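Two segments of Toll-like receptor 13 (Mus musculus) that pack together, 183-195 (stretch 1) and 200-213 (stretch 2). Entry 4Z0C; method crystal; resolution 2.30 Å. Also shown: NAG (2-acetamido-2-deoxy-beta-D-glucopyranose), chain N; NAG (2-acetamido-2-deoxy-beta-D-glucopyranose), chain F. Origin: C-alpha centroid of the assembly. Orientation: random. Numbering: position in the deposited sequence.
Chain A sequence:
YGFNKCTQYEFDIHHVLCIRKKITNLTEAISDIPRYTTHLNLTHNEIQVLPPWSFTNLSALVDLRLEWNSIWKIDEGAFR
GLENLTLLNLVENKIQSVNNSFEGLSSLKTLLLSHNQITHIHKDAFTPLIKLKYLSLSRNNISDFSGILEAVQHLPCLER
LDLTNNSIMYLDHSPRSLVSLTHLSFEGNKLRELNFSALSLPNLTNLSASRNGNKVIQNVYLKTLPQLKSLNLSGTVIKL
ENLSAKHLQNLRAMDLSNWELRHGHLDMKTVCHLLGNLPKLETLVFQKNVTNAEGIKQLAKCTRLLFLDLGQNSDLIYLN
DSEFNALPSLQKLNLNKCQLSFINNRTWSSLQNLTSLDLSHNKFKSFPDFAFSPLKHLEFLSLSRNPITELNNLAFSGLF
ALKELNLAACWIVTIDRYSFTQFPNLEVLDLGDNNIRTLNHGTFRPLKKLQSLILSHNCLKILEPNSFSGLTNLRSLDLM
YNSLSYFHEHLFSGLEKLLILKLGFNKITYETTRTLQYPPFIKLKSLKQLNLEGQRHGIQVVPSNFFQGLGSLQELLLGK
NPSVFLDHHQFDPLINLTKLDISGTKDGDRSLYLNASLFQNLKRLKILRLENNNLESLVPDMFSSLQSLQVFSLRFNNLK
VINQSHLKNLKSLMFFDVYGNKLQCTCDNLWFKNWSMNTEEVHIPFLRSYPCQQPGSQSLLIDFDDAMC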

ATOM      1  N   HIS A 183     -24.967  39.424  -1.147  1.00 44.71           N
ATOM      2  CA  HIS A 183     -24.485  38.484  -0.135  1.00 40.22           C
ATOM      3  C   HIS A 183     -23.658  39.183   0.929  1.00 34.48           C
ATOM      4  O   HIS A 183     -22.707  39.916   0.619  1.00 27.45           O
ATOM      5  CB  HIS A 183     -23.615  37.393  -0.767  1.00 36.17           C
ATOM      6  CG  HIS A 183     -24.356  36.481  -1.692  1.00 37.91           C
ATOM      7  ND1 HIS A 183     -24.987  36.927  -2.835  1.00 35.13           N
ATOM      8  CD2 HIS A 183     -24.558  35.144  -1.647  1.00 32.40           C
ATOM      9  CE1 HIS A 183     -25.557  35.906  -3.447  1.00 31.50           C
ATOM     10  NE2 HIS A 183     -25.308  34.812  -2.751  1.00 38.47           N
ATOM     11  N   LEU A 184     -23.980  38.901   2.184  1.00 24.15           N
ATOM     12  CA  LEU A 184     -23.242  39.486   3.285  1.00 29.00           C
ATOM     13  C   LEU A 184     -23.066  38.441   4.384  1.00 29.92           C
ATOM     14  O   LEU A 184     -24.002  37.729   4.727  1.00 27.84           O
ATOM     15  CB  LEU A 184     -23.998  40.704   3.819  1.00 28.19           C
ATOM     16  CG  LEU A 184     -23.448  41.430   5.045  1.00 35.84           C
ATOM     17  CD1 LEU A 184     -22.107  42.082   4.739  1.00 39.17           C
ATOM     18  CD2 LEU A 184     -24.466  42.450   5.541  1.00 36.03           C
ATOM     19  N   SER A 185     -21.865  38.341   4.933  1.00 27.93           N
ATOM     20  CA  SER A 185     -21.630  37.357   5.965  1.00 31.21           C
ATOM     21  C   SER A 185     -20.901  37.898   7.184  1.00 33.83           C
ATOM     22  O   SER A 185     -19.843  38.508   7.055  1.00 41.44           O
ATOM     23  CB  SER A 185     -20.866  36.157   5.390  1.00 30.09           C
ATOM     24  OG  SER A 185     -20.559  35.241   6.426  1.00 33.40           O
ATOM     25  N   PHE A 186     -21.473  37.662   8.365  1.00 27.24           N
ATOM     26  CA  PHE A 186     -20.808  37.957   9.641  1.00 33.89           C
ATOM     27  C   PHE A 186     -20.432  36.675  10.402  1.00 39.27           C
ATOM     28  O   PHE A 186     -20.259  36.699  11.624  1.00 40.90           O
ATOM     29  CB  PHE A 186     -21.717  38.797  10.548  1.00 36.28           C
ATOM     30  CG  PHE A 186     -22.016  40.154  10.011  1.00 36.93           C
ATOM     31  CD1 PHE A 186     -21.119  41.203  10.198  1.00 41.29           C
ATOM     32  CD2 PHE A 186     -23.188  40.387   9.311  1.00 33.53           C
ATOM     33  CE1 PHE A 186     -21.384  42.467   9.689  1.00 32.84           C
ATOM     34  CE2 PHE A 186     -23.457  41.644   8.797  1.00 36.79           C
ATOM     35  CZ  PHE A 186     -22.550  42.682   8.986  1.00 34.20           C
ATOM     36  N   GLU A 187     -20.336  35.557   9.691  1.00 35.05           N
ATOM     37  CA  GLU A 187     -20.052  34.279  10.332  1.00 39.53           C
ATOM     38  C   GLU A 187     -18.792  34.345  11.195  1.00 35.11           C
ATOM     39  O   GLU A 187     -17.768  34.872  10.781  1.00 37.53           O
ATOM     40  CB  GLU A 187     -19.907  33.171   9.279  1.00 42.37           C
ATOM     41  CG  GLU A 187     -19.481  31.831   9.843  1.00 42.05           C
ATOM     42  CD  GLU A 187     -19.070  30.840   8.766  1.00 48.44           C
ATOM     43  OE1 GLU A 187     -19.615  30.931   7.642  1.00 51.94           O
ATOM     44  OE2 GLU A 187     -18.218  29.958   9.049  1.00 44.40           O
ATOM     45  N   GLY A 188     -18.879  33.822  12.408  1.00 31.58           N
ATOM     46  CA  GLY A 188     -17.705  33.662  13.243  1.00 30.89           C
ATOM     47  C   GLY A 188     -17.173  34.967  13.788  1.00 36.27           C
ATOM     48  O   GLY A 188     -15.983  35.110  14.046  1.00 49.67           O
ATOM     49  N   ASN A 189     -18.067  35.916  13.991  1.00 40.87           N
ATOM     50  CA  ASN A 189     -17.711  37.133  14.698  1.00 44.82           C
ATOM     51  C   ASN A 189     -18.218  37.060  16.130  1.00 43.74           C
ATOM     52  O   ASN A 189     -18.449  35.973  16.669  1.00 39.55           O
ATOM     53  CB  ASN A 189     -18.294  38.345  13.991  1.00 41.37           C
ATOM     54  CG  ASN A 189     -17.478  38.760  12.809  1.00 42.22           C
ATOM     55  OD1 ASN A 189     -16.630  39.636  12.917  1.00 49.17           O
ATOM     56  ND2 ASN A 189     -17.728  38.140  11.663  1.00 39.23           N
ATOM     57  N   LYS A 190     -18.417  38.215  16.744  1.00 46.72           N
ATOM     58  CA  LYS A 190     -18.901  38.237  18.116  1.00 54.14           C
ATOM     59  C   LYS A 190     -20.035  39.245  18.294  1.00 53.03           C
ATOM     60  O   LYS A 190     -20.052  40.021  19.247  1.00 58.44           O
ATOM     61  CB  LYS A 190     -17.746  38.461  19.101  1.00 52.78           C
ATOM     62  CG  LYS A 190     -16.490  38.989  18.461  1.00 54.71           C
ATOM     63  CD  LYS A 190     -15.265  38.330  19.042  1.00 54.38           C
ATOM     64  CE  LYS A 190     -15.084  38.740  20.485  1.00 57.96           C
ATOM     65  NZ  LYS A 190     -14.664  40.166  20.625  1.00 52.77           N
ATOM     66  N   LEU A 191     -20.966  39.217  17.341  1.00 51.27           N
ATOM     67  CA  LEU A 191     -22.116  40.119  17.306  1.00 45.31           C
ATOM     68  C   LEU A 191     -22.984  40.056  18.547  1.00 43.17           C
ATOM     69  O   LEU A 191     -23.380  38.972  18.972  1.00 41.31           O
ATOM     70  CB  LEU A 191     -23.003  39.803  16.106  1.00 39.51           C
ATOM     71  CG  LEU A 191     -22.476  40.225  14.743  1.00 39.11           C
ATOM     72  CD1 LEU A 191     -23.426  39.738  13.659  1.00 39.95           C
ATOM     73  CD2 LEU A 191     -22.330  41.729  14.706  1.00 35.78           C
ATOM     74  N   ARG A 192     -23.314  41.227  19.091  1.00 49.63           N
ATOM     75  CA  ARG A 192     -24.231  41.328  20.223  1.00 53.26           C
ATOM     76  C   ARG A 192     -25.595  41.757  19.722  1.00 49.31           C
ATOM     77  O   ARG A 192     -26.571  41.691  20.454  1.00 45.95           O
ATOM     78  CB  ARG A 192     -23.734  42.345  21.251  1.00 54.79           C
ATOM     79  CG  ARG A 192     -22.411  42.001  21.902  1.00 62.22           C
ATOM     80  CD  ARG A 192     -22.582  41.338  23.259  1.00 72.48           C
ATOM     81  NE  ARG A 192     -21.284  40.995  23.838  1.00 82.45           N
ATOM     82  CZ  ARG A 192     -20.538  41.829  24.557  1.00 84.88           C
ATOM     83  NH1 ARG A 192     -19.370  41.432  25.040  1.00 82.83           N
ATOM     84  NH2 ARG A 192     -20.955  43.068  24.784  1.00 87.70           N
ATOM     85  N   GLU A 193     -25.667  42.175  18.461  1.00 50.93           N
ATOM     86  CA  GLU A 193     -26.921  42.694  17.920  1.00 53.84           C
ATOM     87  C   GLU A 193     -27.126  42.293  16.461  1.00 53.16           C
ATOM     88  O   GLU A 193     -26.171  42.039  15.731  1.00 59.21           O
ATOM     89  CB  GLU A 193     -26.940  44.227  18.021  1.00 58.36           C
ATOM     90  CG  GLU A 193     -26.382  44.909  16.768  1.00 68.66           C
ATOM     91  CD  GLU A 193     -25.974  46.357  16.976  1.00 77.83           C
ATOM     92  OE1 GLU A 193     -24.970  46.601  17.682  1.00 80.22           O
ATOM     93  OE2 GLU A 193     -26.641  47.251  16.410  1.00 80.73           O
ATOM     94  N   LEU A 194     -28.382  42.248  16.043  1.00 47.71           N
ATOM     95  CA  LEU A 194     -28.725  42.047  14.642  1.00 48.70           C
ATOM     96  C   LEU A 194     -29.695  43.138  14.183  1.00 49.80           C
ATOM     97  O   LEU A 194     -30.658  42.870  13.467  1.00 52.52           O
ATOM     98  CB  LEU A 194     -29.329  40.652  14.419  1.00 44.52           C
ATOM     99  CG  LEU A 194     -28.321  39.505  14.273  1.00 44.43           C
ATOM    100  CD1 LEU A 194     -29.008  38.156  14.174  1.00 45.87           C
ATOM    101  CD2 LEU A 194     -27.432  39.731  13.067  1.00 40.71           C
ATOM    102  N   ASN A 195     -29.426  44.370  14.602  1.00 47.66           N
ATOM    103  CA  ASN A 195     -30.285  45.510  14.290  1.00 43.51           C
ATOM    104  C   ASN A 195     -29.803  46.242  13.033  1.00 43.08           C
ATOM    105  O   ASN A 195     -28.844  47.016  13.087  1.00 46.21           O
ATOM    106  CB  ASN A 195     -30.309  46.460  15.501  1.00 47.55           C
ATOM    107  CG  ASN A 195     -31.172  47.691  15.279  1.00 51.81           C
ATOM    108  OD1 ASN A 195     -31.837  47.831  14.246  1.00 51.44           O
ATOM    109  ND2 ASN A 195     -31.147  48.606  16.247  1.00 54.71           N
ATOM    110  N   SER A 200     -29.369  50.204   4.888  1.00 46.50           N
ATOM    111  CA  SER A 200     -30.327  49.779   3.873  1.00 52.99           C
ATOM    112  C   SER A 200     -29.695  48.871   2.830  1.00 50.45           C
ATOM    113  O   SER A 200     -28.802  49.286   2.087  1.00 45.61           O
ATOM    114  CB  SER A 200     -30.968  50.984   3.199  1.00 64.87           C
ATOM    115  OG  SER A 200     -32.098  51.421   3.932  1.00 77.19           O
ATOM    116  N   LEU A 201     -30.178  47.634   2.768  1.00 46.00           N
ATOM    117  CA  LEU A 201     -29.654  46.644   1.833  1.00 41.57           C
ATOM    118  C   LEU A 201     -30.779  46.098   0.976  1.00 44.08           C
ATOM    119  O   LEU A 201     -31.183  44.943   1.135  1.00 42.49           O
ATOM    120  CB  LEU A 201     -28.972  45.517   2.602  1.00 36.07           C
ATOM    121  CG  LEU A 201     -27.876  46.038   3.527  1.00 32.99           C
ATOM    122  CD1 LEU A 201     -27.278  44.927   4.336  1.00 32.21           C
ATOM    123  CD2 LEU A 201     -26.818  46.705   2.687  1.00 36.70           C
ATOM    124  N   PRO A 202     -31.270  46.926   0.040  1.00 47.37           N
ATOM    125  CA  PRO A 202     -32.486  46.640  -0.730  1.00 50.83           C
ATOM    126  C   PRO A 202     -32.384  45.382  -1.585  1.00 52.59           C
ATOM    127  O   PRO A 202     -33.413  44.758  -1.859  1.00 52.98           O
ATOM    128  CB  PRO A 202     -32.616  47.867  -1.642  1.00 46.42           C
ATOM    129  CG  PRO A 202     -31.215  48.404  -1.759  1.00 47.03           C
ATOM    130  CD  PRO A 202     -30.595  48.154  -0.423  1.00 47.41           C
ATOM    131  N   ASN A 203     -31.167  44.994  -1.960  1.00 53.79           N
ATOM    132  CA  ASN A 203     -30.982  43.833  -2.829  1.00 48.81           C
ATOM    133  C   ASN A 203     -30.351  42.597  -2.173  1.00 44.21           C
ATOM    134  O   ASN A 203     -29.985  41.647  -2.865  1.00 38.30           O
ATOM    135  CB  ASN A 203     -30.232  44.232  -4.096  1.00 52.10           C
ATOM    136  CG  ASN A 203     -31.062  45.125  -4.985  1.00 74.27           C
ATOM    137  OD1 ASN A 203     -32.265  44.901  -5.155  1.00 76.73           O
ATOM    138  ND2 ASN A 203     -30.436  46.155  -5.545  1.00 82.08           N
ATOM    139  N   LEU A 204     -30.247  42.610  -0.845  1.00 42.69           N
ATOM    140  CA  LEU A 204     -29.634  41.506  -0.114  1.00 40.78           C
ATOM    141  C   LEU A 204     -30.501  40.242  -0.156  1.00 38.59           C
ATOM    142  O   LEU A 204     -31.678  40.263   0.230  1.00 35.42           O
ATOM    143  CB  LEU A 204     -29.343  41.917   1.338  1.00 30.87           C
ATOM    144  CG  LEU A 204     -28.241  41.053   1.954  1.00 28.49           C
ATOM    145  CD1 LEU A 204     -26.936  41.368   1.277  1.00 20.29           C
ATOM    146  CD2 LEU A 204     -28.098  41.286   3.438  1.00 29.34           C
ATOM    147  N   THR A 205     -29.918  39.142  -0.624  1.00 32.60           N
ATOM    148  CA  THR A 205     -30.637  37.863  -0.664  1.00 31.72           C
ATOM    149  C   THR A 205     -30.114  36.851   0.344  1.00 28.88           C
ATOM    150  O   THR A 205     -30.837  35.959   0.758  1.00 34.02           O
ATOM    151  CB  THR A 205     -30.572  37.230  -2.048  1.00 30.71           C
ATOM    152  OG1 THR A 205     -29.209  37.212  -2.465  1.00 43.19           O
ATOM    153  CG2 THR A 205     -31.335  38.064  -3.055  1.00 32.18           C
ATOM    154  N   ASN A 206     -28.852  36.995   0.723  1.00 30.41           N
ATOM    155  CA  ASN A 206     -28.189  36.042   1.595  1.00 35.32           C
ATOM    156  C   ASN A 206     -27.500  36.769   2.744  1.00 32.96           C
ATOM    157  O   ASN A 206     -26.614  37.590   2.528  1.00 30.51           O
ATOM    158  CB  ASN A 206     -27.134  35.221   0.819  1.00 23.62           C
ATOM    159  CG  ASN A 206     -27.749  34.210  -0.167  1.00 32.74           C
ATOM    160  OD1 ASN A 206     -28.415  34.592  -1.132  1.00 36.57           O
ATOM    161  ND2 ASN A 206     -27.498  32.910   0.070  1.00 27.70           N
ATOM    162  N   LEU A 207     -27.900  36.445   3.965  1.00 33.42           N
ATOM    163  CA  LEU A 207     -27.256  36.987   5.152  1.00 32.72           C
ATOM    164  C   LEU A 207     -26.848  35.873   6.075  1.00 34.81           C
ATOM    165  O   LEU A 207     -27.632  34.966   6.347  1.00 36.27           O
ATOM    166  CB  LEU A 207     -28.201  37.916   5.908  1.00 33.45           C
ATOM    167  CG  LEU A 207     -27.694  38.407   7.271  1.00 35.77           C
ATOM    168  CD1 LEU A 207     -26.466  39.300   7.144  1.00 22.59           C
ATOM    169  CD2 LEU A 207     -28.825  39.079   8.100  1.00 29.69           C
ATOM    170  N   SER A 208     -25.628  35.944   6.578  1.00 29.27           N
ATOM    171  CA  SER A 208     -25.215  35.002   7.604  1.00 34.40           C
ATOM    172  C   SER A 208     -24.745  35.707   8.855  1.00 27.59           C
ATOM    173  O   SER A 208     -23.969  36.655   8.780  1.00 32.02           O
ATOM    174  CB  SER A 208     -24.111  34.051   7.094  1.00 27.63           C
ATOM    175  OG  SER A 208     -23.699  33.226   8.165  1.00 29.05           O
ATOM    176  N   ALA A 209     -25.228  35.258  10.004  1.00 28.79           N
ATOM    177  CA  ALA A 209     -24.717  35.756  11.273  1.00 36.33           C
ATOM    178  C   ALA A 209     -24.360  34.558  12.129  1.00 39.42           C
ATOM    179  O   ALA A 209     -24.333  34.642  13.352  1.00 41.58           O
ATOM    180  CB  ALA A 209     -25.755  36.645  11.977  1.00 36.28           C
ATOM    181  N   SER A 210     -24.044  33.450  11.466  1.00 44.91           N
ATOM    182  CA  SER A 210     -23.744  32.188  12.129  1.00 39.97           C
ATOM    183  C   SER A 210     -22.509  32.234  13.044  1.00 34.84           C
ATOM    184  O   SER A 210     -21.602  33.029  12.831  1.00 31.65           O
ATOM    185  CB  SER A 210     -23.598  31.083  11.083  1.00 43.46           C
ATOM    186  OG  SER A 210     -22.247  30.709  10.949  1.00 55.61           O
ATOM    187  N   ARG A 211     -22.516  31.396  14.081  1.00 36.81           N
ATOM    188  CA  ARG A 211     -21.394  31.233  15.015  1.00 36.75           C
ATOM    189  C   ARG A 211     -20.913  32.536  15.649  1.00 39.92           C
ATOM    190  O   ARG A 211     -19.724  32.845  15.596  1.00 39.69           O
ATOM    191  CB  ARG A 211     -20.212  30.540  14.317  1.00 44.41           C
ATOM    192  CG  ARG A 211     -20.585  29.282  13.521  1.00 46.48           C
ATOM    193  CD  ARG A 211     -19.492  28.931  12.515  1.00 44.40           C
ATOM    194  NE  ARG A 211     -18.414  28.238  13.198  1.00 57.67           N
ATOM    195  CZ  ARG A 211     -17.262  28.796  13.552  1.00 62.62           C
ATOM    196  NH1 ARG A 211     -17.014  30.074  13.275  1.00 47.85           N
ATOM    197  NH2 ARG A 211     -16.354  28.065  14.189  1.00 70.12           N
ATOM    198  N   ASN A 212     -21.810  33.271  16.301  1.00 46.84           N
ATOM    199  CA  ASN A 212     -21.451  34.588  16.836  1.00 56.02           C
ATOM    200  C   ASN A 212     -21.281  34.763  18.346  1.00 65.89           C
ATOM    201  O   ASN A 212     -21.442  35.868  18.855  1.00 71.53           O
ATOM    202  CB  ASN A 212     -22.379  35.686  16.290  1.00 53.10           C
ATOM    203  CG  ASN A 212     -21.852  36.314  15.008  1.00 51.52           C
ATOM    204  OD1 ASN A 212     -21.084  37.278  15.043  1.00 50.21           O
ATOM    205  ND2 ASN A 212     -22.282  35.784  13.874  1.00 49.39           N
ATOM    206  N   GLY A 213     -20.950  33.705  19.070  1.00 72.15           N
ATOM    207  CA  GLY A 213     -20.568  33.898  20.458  1.00 81.52           C
ATOM    208  C   GLY A 213     -21.524  33.417  21.529  1.00 88.33           C
ATOM    209  O   GLY A 213     -22.527  32.757  21.245  1.00 87.94           O
TER
HETATM  210  C1  NAG N 906     -27.991  32.049  -0.994  1.00 39.87           C
HETATM  211  C2  NAG N 906     -27.011  30.874  -1.123  1.00 50.26           C
HETATM  212  C3  NAG N 906     -27.508  29.826  -2.102  1.00 50.23           C
HETATM  213  C4  NAG N 906     -28.904  29.366  -1.722  1.00 46.23           C
HETATM  214  C5  NAG N 906     -29.817  30.580  -1.663  1.00 46.52           C
HETATM  215  C6  NAG N 906     -31.215  30.104  -1.257  1.00 42.71           C
HETATM  216  C7  NAG N 906     -24.671  31.373  -0.768  1.00 49.70           C
HETATM  217  C8  NAG N 906     -23.321  31.496  -1.420  1.00 42.12           C
HETATM  218  N2  NAG N 906     -25.710  31.309  -1.588  1.00 53.92           N
HETATM  219  O3  NAG N 906     -26.599  28.756  -2.115  1.00 47.25           O
HETATM  220  O4  NAG N 906     -29.417  28.450  -2.670  1.00 45.58           O
HETATM  221  O5  NAG N 906     -29.317  31.571  -0.764  1.00 45.45           O
HETATM  222  O6  NAG N 906     -32.123  31.178  -1.306  1.00 38.96           O
HETATM  223  O7  NAG N 906     -24.799  31.342   0.458  1.00 51.45           O
HETATM  224  C1  NAG F   1     -24.729  28.443   7.459  1.00 36.10           C
HETATM  225  C2  NAG F   1     -24.787  27.441   6.314  1.00 30.01           C
HETATM  226  C3  NAG F   1     -23.954  26.192   6.607  1.00 29.17           C
HETATM  227  C4  NAG F   1     -22.570  26.600   7.081  1.00 36.47           C
HETATM  228  C5  NAG F   1     -22.791  27.453   8.325  1.00 41.21           C
HETATM  229  C6  NAG F   1     -21.527  27.772   9.103  1.00 45.67           C
HETATM  230  C7  NAG F   1     -26.674  27.236   4.883  1.00 30.47           C
HETATM  231  C8  NAG F   1     -28.071  26.749   4.634  1.00 19.83           C
HETATM  232  N2  NAG F   1     -26.171  27.077   6.097  1.00 30.96           N
HETATM  233  O3  NAG F   1     -23.876  25.365   5.473  1.00 24.55           O
HETATM  234  O4  NAG F   1     -21.778  25.462   7.316  1.00 43.41           O
HETATM  235  O5  NAG F   1     -23.386  28.641   7.864  1.00 38.76           O
HETATM  236  O6  NAG F   1     -20.522  28.045   8.156  1.00 56.93           O
HETATM  237  O7  NAG F   1     -26.003  27.755   3.996  1.00 31.99           O
HETATM  238  O   HOH W   1     -22.466  31.098   7.114  1.00 31.55           O

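Two consecutive turns of a repeating solenoid lie side by side here, in register and nearly perfectly parallel: the strands 183-185 and 206-208 run at 1° to each other, 4.8 Å apart at closest approach. His 183 pairs with Asn 206, Leu 184 with Leu 207 and Ser 185 with Ser 208, and the matching continues past the strands through Gly 188 and Arg 211. The backbone ladder follows the parallel rule, one residue reaching to two partners: Leu 184 N donates to Asn 206 O (3.0 Å), and Leu 184 O accepts from Ser 208 N (3.0 Å). Two rungs farther along, Phe 186 N to Ser 208 O (2.7 Å) and Gly 188 N to Ser 210 O (2.9 Å), carry the ladder into the loops. Together the stretches bury 840 Å².

Asn 212 is the residue most covered by its neighbor, and it shows how a side-chain amide can supply the hydrogen-bonding groups that a paired backbone would. Both ends of its side chain serve backbone across the gap: Asn 212 ND2 donates to Phe 186 O (3.2 Å), while Asn 212 OD1 accepts from Leu 191 N (3.0 Å). The two bonds reach the start of the type II turn from Phe 186 to Asn 189 and the backbone two residues after its end, at Leu 191, so one side chain ties down both sides of the turn. Asn 212 ND2 also makes a very short bond, 2.4 Å, to Ala 209 O in its own stretch. Asn 189 secures the turn from within, Asn 189 ND2 donating to Phe 186 O at 2.9 Å. Gly 188 sits in this turn at positive phi, and an ideal CB there would fall 3.0 Å from Arg 211 NH1, so both backbone and packing suit a glycine.

Leu 184 is the apolar counterpart. On the face it shares with Leu 207, Leu 184 CD2 meets Leu 201 CD1 at 3.9 Å and Leu 207 CD1 at 4.1 Å, and Leu 184 CB lies 3.9 Å from Leu 204 CD1. Leucine at the same position of both parallel strands, Leu 184 and Leu 207, lets like side chains stack across the step. Phe 186 extends the apolar contact, with Leu 207 CD1 at its ring edge, and Leu 194 CD2 packs against Ala 209 CB at 3.7 Å.

The other face of the sheet is polar and carries sugar. His 183 sets one ring face over Asn 206 OD1, which lies 3.5 Å from His 183 NE2; the same asparagine is glycosylated, its ND2 bonded to C1 of the chain N NAG, whose N2 lies at the edge of the histidine ring. Farther along, Glu 187 and Ser 208 meet through a water that donates to Glu 187 OE1 (2.9 Å) and accepts from Ser 208 OG (2.7 Å); it also donates to O5 of the chain F NAG. Glu 187 OE2 stands 4.4 Å from Arg 211 NH1, out of the guanidinium plane: opposite charges placed near each other, but no salt bridge.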